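Local atomic coordinates of glycosyl hydrolase, family 31/fibronectin type III domain protein (Clostridium perfringens, PDB entry 4P5Y), a protein that probably binds N-acetylgalactosamine-bearing glycans through a calcium-containing F5/8 type C (CBM32-like) carbohydrate-binding domain of a family 31 glycoside hydrolase. Residues I51-Y56 / Y156-E161. Sequence-based numbering, arbitrary orientation.
With CA (calcium ion), chain C; NGA (2-acetamido-2-deoxy-beta-D-galactopyranose), chain B.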
ATOM      1  N   ILE A  51      -2.095  10.725   4.095  1.00 27.98           N
ATOM      2  CA  ILE A  51      -1.507   9.414   4.284  1.00 28.01           C
ATOM      3  C   ILE A  51      -2.236   8.581   5.321  1.00 27.23           C
ATOM      4  O   ILE A  51      -2.919   9.100   6.203  1.00 26.62           O
ATOM      5  CB  ILE A  51      -0.028   9.510   4.715  1.00 28.74           C
ATOM      6  CG1 ILE A  51       0.067  10.014   6.160  1.00 26.74           C
ATOM      7  CG2 ILE A  51       0.756  10.382   3.735  1.00 24.41           C
ATOM      8  CD1 ILE A  51       1.481  10.271   6.621  1.00 20.58           C
ATOM      9  N   TRP A  52      -2.088   7.271   5.180  1.00 27.71           N
ATOM     10  CA  TRP A  52      -2.258   6.361   6.296  1.00 26.74           C
ATOM     11  C   TRP A  52      -0.919   6.169   6.990  1.00 23.03           C
ATOM     12  O   TRP A  52       0.097   5.952   6.343  1.00 26.17           O
ATOM     13  CB  TRP A  52      -2.790   5.016   5.825  1.00 26.49           C
ATOM     14  CG  TRP A  52      -2.673   3.954   6.861  1.00 26.07           C
ATOM     15  CD1 TRP A  52      -3.264   3.942   8.093  1.00 25.18           C
ATOM     16  CD2 TRP A  52      -1.945   2.726   6.753  1.00 24.51           C
ATOM     17  NE1 TRP A  52      -2.943   2.786   8.761  1.00 26.66           N
ATOM     18  CE2 TRP A  52      -2.134   2.023   7.960  1.00 26.20           C
ATOM     19  CE3 TRP A  52      -1.159   2.150   5.753  1.00 26.02           C
ATOM     20  CZ2 TRP A  52      -1.553   0.772   8.196  1.00 24.33           C
ATOM     21  CZ3 TRP A  52      -0.575   0.908   5.995  1.00 26.54           C
ATOM     22  CH2 TRP A  52      -0.778   0.237   7.206  1.00 24.94           C
ATOM     23  N   HIS A  53      -0.917   6.267   8.306  1.00 27.24           N
ATOM     24  CA  HIS A  53       0.281   6.027   9.103  1.00 25.11           C
ATOM     25  C   HIS A  53      -0.149   5.087  10.217  1.00 24.34           C
ATOM     26  O   HIS A  53      -1.255   5.230  10.751  1.00 24.73           O
ATOM     27  CB  HIS A  53       0.845   7.342   9.653  1.00 24.57           C
ATOM     28  CG  HIS A  53       2.278   7.272  10.083  1.00 26.28           C
ATOM     29  ND1 HIS A  53       2.710   6.467  11.115  1.00 28.22           N
ATOM     30  CD2 HIS A  53       3.374   7.931   9.640  1.00 26.36           C
ATOM     31  CE1 HIS A  53       4.011   6.624  11.280  1.00 27.78           C
ATOM     32  NE2 HIS A  53       4.439   7.505  10.396  1.00 26.04           N
ATOM     33  N   SER A  54       0.691   4.112  10.545  1.00 25.21           N
ATOM     34  CA  SER A  54       0.372   3.171  11.618  1.00 24.20           C
ATOM     35  C   SER A  54       0.907   3.697  12.948  1.00 26.36           C
ATOM     36  O   SER A  54       1.677   4.665  12.982  1.00 26.45           O
ATOM     37  CB  SER A  54       0.936   1.782  11.315  1.00 19.43           C
ATOM     38  OG  SER A  54       2.352   1.823  11.234  1.00 27.06           O
ATOM     39  N   ALA A  55       0.495   3.071  14.046  1.00 24.57           N
ATOM     40  CA  ALA A  55       0.863   3.569  15.370  1.00 26.04           C
ATOM     41  C   ALA A  55       2.369   3.447  15.595  1.00 29.69           C
ATOM     42  O   ALA A  55       3.033   2.580  15.018  1.00 26.91           O
ATOM     43  CB  ALA A  55       0.093   2.831  16.460  1.00 20.57           C
ATOM     44  N   TYR A  56       2.911   4.330  16.428  1.00 32.10           N
ATOM     45  CA  TYR A  56       4.331   4.287  16.746  1.00 28.27           C
ATOM     46  C   TYR A  56       4.558   4.463  18.235  1.00 28.66           C
ATOM     47  O   TYR A  56       5.519   5.102  18.656  1.00 31.58           O
ATOM     48  CB  TYR A  56       5.102   5.352  15.952  1.00 29.44           C
ATOM     49  CG  TYR A  56       4.470   6.730  15.962  1.00 28.12           C
ATOM     50  CD1 TYR A  56       4.763   7.651  16.965  1.00 30.12           C
ATOM     51  CD2 TYR A  56       3.593   7.110  14.970  1.00 26.17           C
ATOM     52  CE1 TYR A  56       4.191   8.905  16.975  1.00 29.14           C
ATOM     53  CE2 TYR A  56       3.018   8.361  14.968  1.00 32.75           C
ATOM     54  CZ  TYR A  56       3.313   9.260  15.970  1.00 33.46           C
ATOM     55  OH  TYR A  56       2.723  10.513  15.952  1.00 30.04           O
ATOM     56  N   TYR A 156       7.149   1.533  11.975  1.00 27.18           N
ATOM     57  CA  TYR A 156       5.859   2.003  11.508  1.00 28.32           C
ATOM     58  C   TYR A 156       5.822   2.165   9.991  1.00 27.30           C
ATOM     59  O   TYR A 156       6.854   2.365   9.351  1.00 27.99           O
ATOM     60  CB  TYR A 156       5.496   3.322  12.204  1.00 25.75           C
ATOM     61  CG  TYR A 156       6.643   4.279  12.354  1.00 25.80           C
ATOM     62  CD1 TYR A 156       7.085   5.048  11.284  1.00 27.74           C
ATOM     63  CD2 TYR A 156       7.287   4.419  13.569  1.00 28.38           C
ATOM     64  CE1 TYR A 156       8.150   5.931  11.422  1.00 28.63           C
ATOM     65  CE2 TYR A 156       8.345   5.298  13.719  1.00 31.22           C
ATOM     66  CZ  TYR A 156       8.771   6.052  12.646  1.00 31.82           C
ATOM     67  OH  TYR A 156       9.821   6.919  12.816  1.00 35.37           O
ATOM     68  N   ALA A 157       4.623   2.064   9.424  1.00 28.38           N
ATOM     69  CA  ALA A 157       4.442   2.224   7.984  1.00 25.04           C
ATOM     70  C   ALA A 157       3.460   3.336   7.649  1.00 28.96           C
ATOM     71  O   ALA A 157       2.514   3.624   8.404  1.00 25.61           O
ATOM     72  CB  ALA A 157       3.974   0.929   7.364  1.00 22.61           C
ATOM     73  N   SER A 158       3.689   3.955   6.498  1.00 28.98           N
ATOM     74  CA  SER A 158       2.714   4.869   5.928  1.00 26.51           C
ATOM     75  C   SER A 158       2.554   4.601   4.432  1.00 25.23           C
ATOM     76  O   SER A 158       3.385   3.938   3.810  1.00 23.88           O
ATOM     77  CB  SER A 158       3.110   6.328   6.194  1.00 24.39           C
ATOM     78  OG  SER A 158       4.422   6.620   5.743  1.00 27.16           O
ATOM     79  N   ALA A 159       1.451   5.083   3.879  1.00 25.06           N
ATOM     80  CA  ALA A 159       1.229   5.065   2.437  1.00 28.96           C
ATOM     81  C   ALA A 159       0.391   6.279   2.082  1.00 28.02           C
ATOM     82  O   ALA A 159      -0.620   6.565   2.744  1.00 29.12           O
ATOM     83  CB  ALA A 159       0.535   3.777   1.986  1.00 23.25           C
ATOM     84  N   ALA A 160       0.817   6.992   1.052  1.00 20.55           N
ATOM     85  CA  ALA A 160       0.059   8.138   0.574  1.00 27.62           C
ATOM     86  C   ALA A 160      -1.068   7.651  -0.327  1.00 25.68           C
ATOM     87  O   ALA A 160      -2.193   8.112  -0.219  1.00 30.01           O
ATOM     88  CB  ALA A 160       0.974   9.133  -0.164  1.00 22.80           C
ATOM     89  N   GLU A 161      -0.763   6.703  -1.204  1.00 22.45           N
ATOM     90  CA  GLU A 161      -1.770   6.135  -2.085  1.00 23.81           C
ATOM     91  C   GLU A 161      -1.513   4.681  -2.425  1.00 24.47           C
ATOM     92  O   GLU A 161      -0.371   4.226  -2.525  1.00 22.43           O
ATOM     93  CB  GLU A 161      -1.855   6.901  -3.400  1.00 27.34           C
ATOM     94  CG  GLU A 161      -2.640   8.187  -3.383  1.00 30.20           C
ATOM     95  CD  GLU A 161      -3.065   8.598  -4.800  1.00 38.65           C
ATOM     96  OE1 GLU A 161      -2.316   9.344  -5.476  1.00 32.54           O
ATOM     97  OE2 GLU A 161      -4.142   8.152  -5.250  1.00 40.66           O
TER
HETATM   98 CA    CA C 202      -3.930   9.719   0.303  1.00 39.15          CA
HETATM   99  C1  NGA B 201       6.427  12.184  13.599  1.00 39.13           C
HETATM  100  C2  NGA B 201       5.500  12.113  12.387  1.00 44.26           C
HETATM  101  C3  NGA B 201       4.568  10.912  12.531  1.00 39.19           C
HETATM  102  C4  NGA B 201       5.388   9.655  12.798  1.00 33.38           C
HETATM  103  C5  NGA B 201       6.264   9.888  14.019  1.00 31.65           C
HETATM  104  C6  NGA B 201       7.080   8.656  14.407  1.00 35.39           C
HETATM  105  C7  NGA B 201       5.088  14.272  11.293  1.00 47.40           C
HETATM  106  C8  NGA B 201       4.266  15.531  11.296  1.00 42.79           C
HETATM  107  N2  NGA B 201       4.743  13.346  12.195  1.00 45.73           N
HETATM  108  O1  NGA B 201       7.388  13.200  13.426  1.00 43.50           O
HETATM  109  O3  NGA B 201       3.757  10.758  11.382  1.00 42.57           O
HETATM  110  O4  NGA B 201       6.207   9.373  11.685  1.00 35.78           O
HETATM  111  O5  NGA B 201       7.119  10.963  13.730  1.00 42.69           O
HETATM  112  O6  NGA B 201       8.421   9.023  14.666  1.00 46.15           O
HETATM  113  O7  NGA B 201       6.024  14.148  10.491  1.00 47.63           O
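Ser54 and Ala157 are joined twice: Ser54 N donates to Ala157 O at 2.9 Å, nearly along the C=O axis, and Ala157 N donates to Ser54 OG in an almost straight bond (N-H...O 170°). The serine torsion places OG between its backbone N and carbonyl carbon and turns it across the gap, so a side-chain oxygen prolongs the ladder where the regular strand has ended. Further along, Trp52 N reaches Ala159 O at 2.9 Å and Ala159 N returns a bond to Trp52 O, an atom less surely placed, giving an antiparallel hydrogen-bonded pair; between the two, His53 and Ser158 form the non-hydrogen-bonded pair. Residues 51-56 thus edge the four-stranded sheet of this beta-sandwich.

His53 ND1 donates to Ser54 O at 2.8 Å, in the carbonyl plane and almost in the imidazole plane, which fixes the ring's rotation. Its NE2 then makes a weak bond to O4 of the N-acetylgalactosamine (119° at the hydrogen), and Arg84 and Asn89 also hydrogen-bond the sugar. Tyr56 lays one ring face against the pyranose, with sugar C5 3.5 Å above its centre, while its hydroxyl is hydrogen-bonded to Asp36. The edge of Tyr56 meets the face of Tyr156 with planes at 68°, and Tyr156 CD1 lies 3.5 Å from His53 CE1.

Trp52 and Ala159 lie on the sheet face opposite His53 and Ser158. At the far end Ala160 O binds calcium at 2.4 Å, alongside Asn42, Asp45, Asp47 and Thr50. The chemistry implies a sugar site resting on CH-pi packing against Tyr56 within an aromatic cluster, built on a strand pair whose other end is tied to the metal.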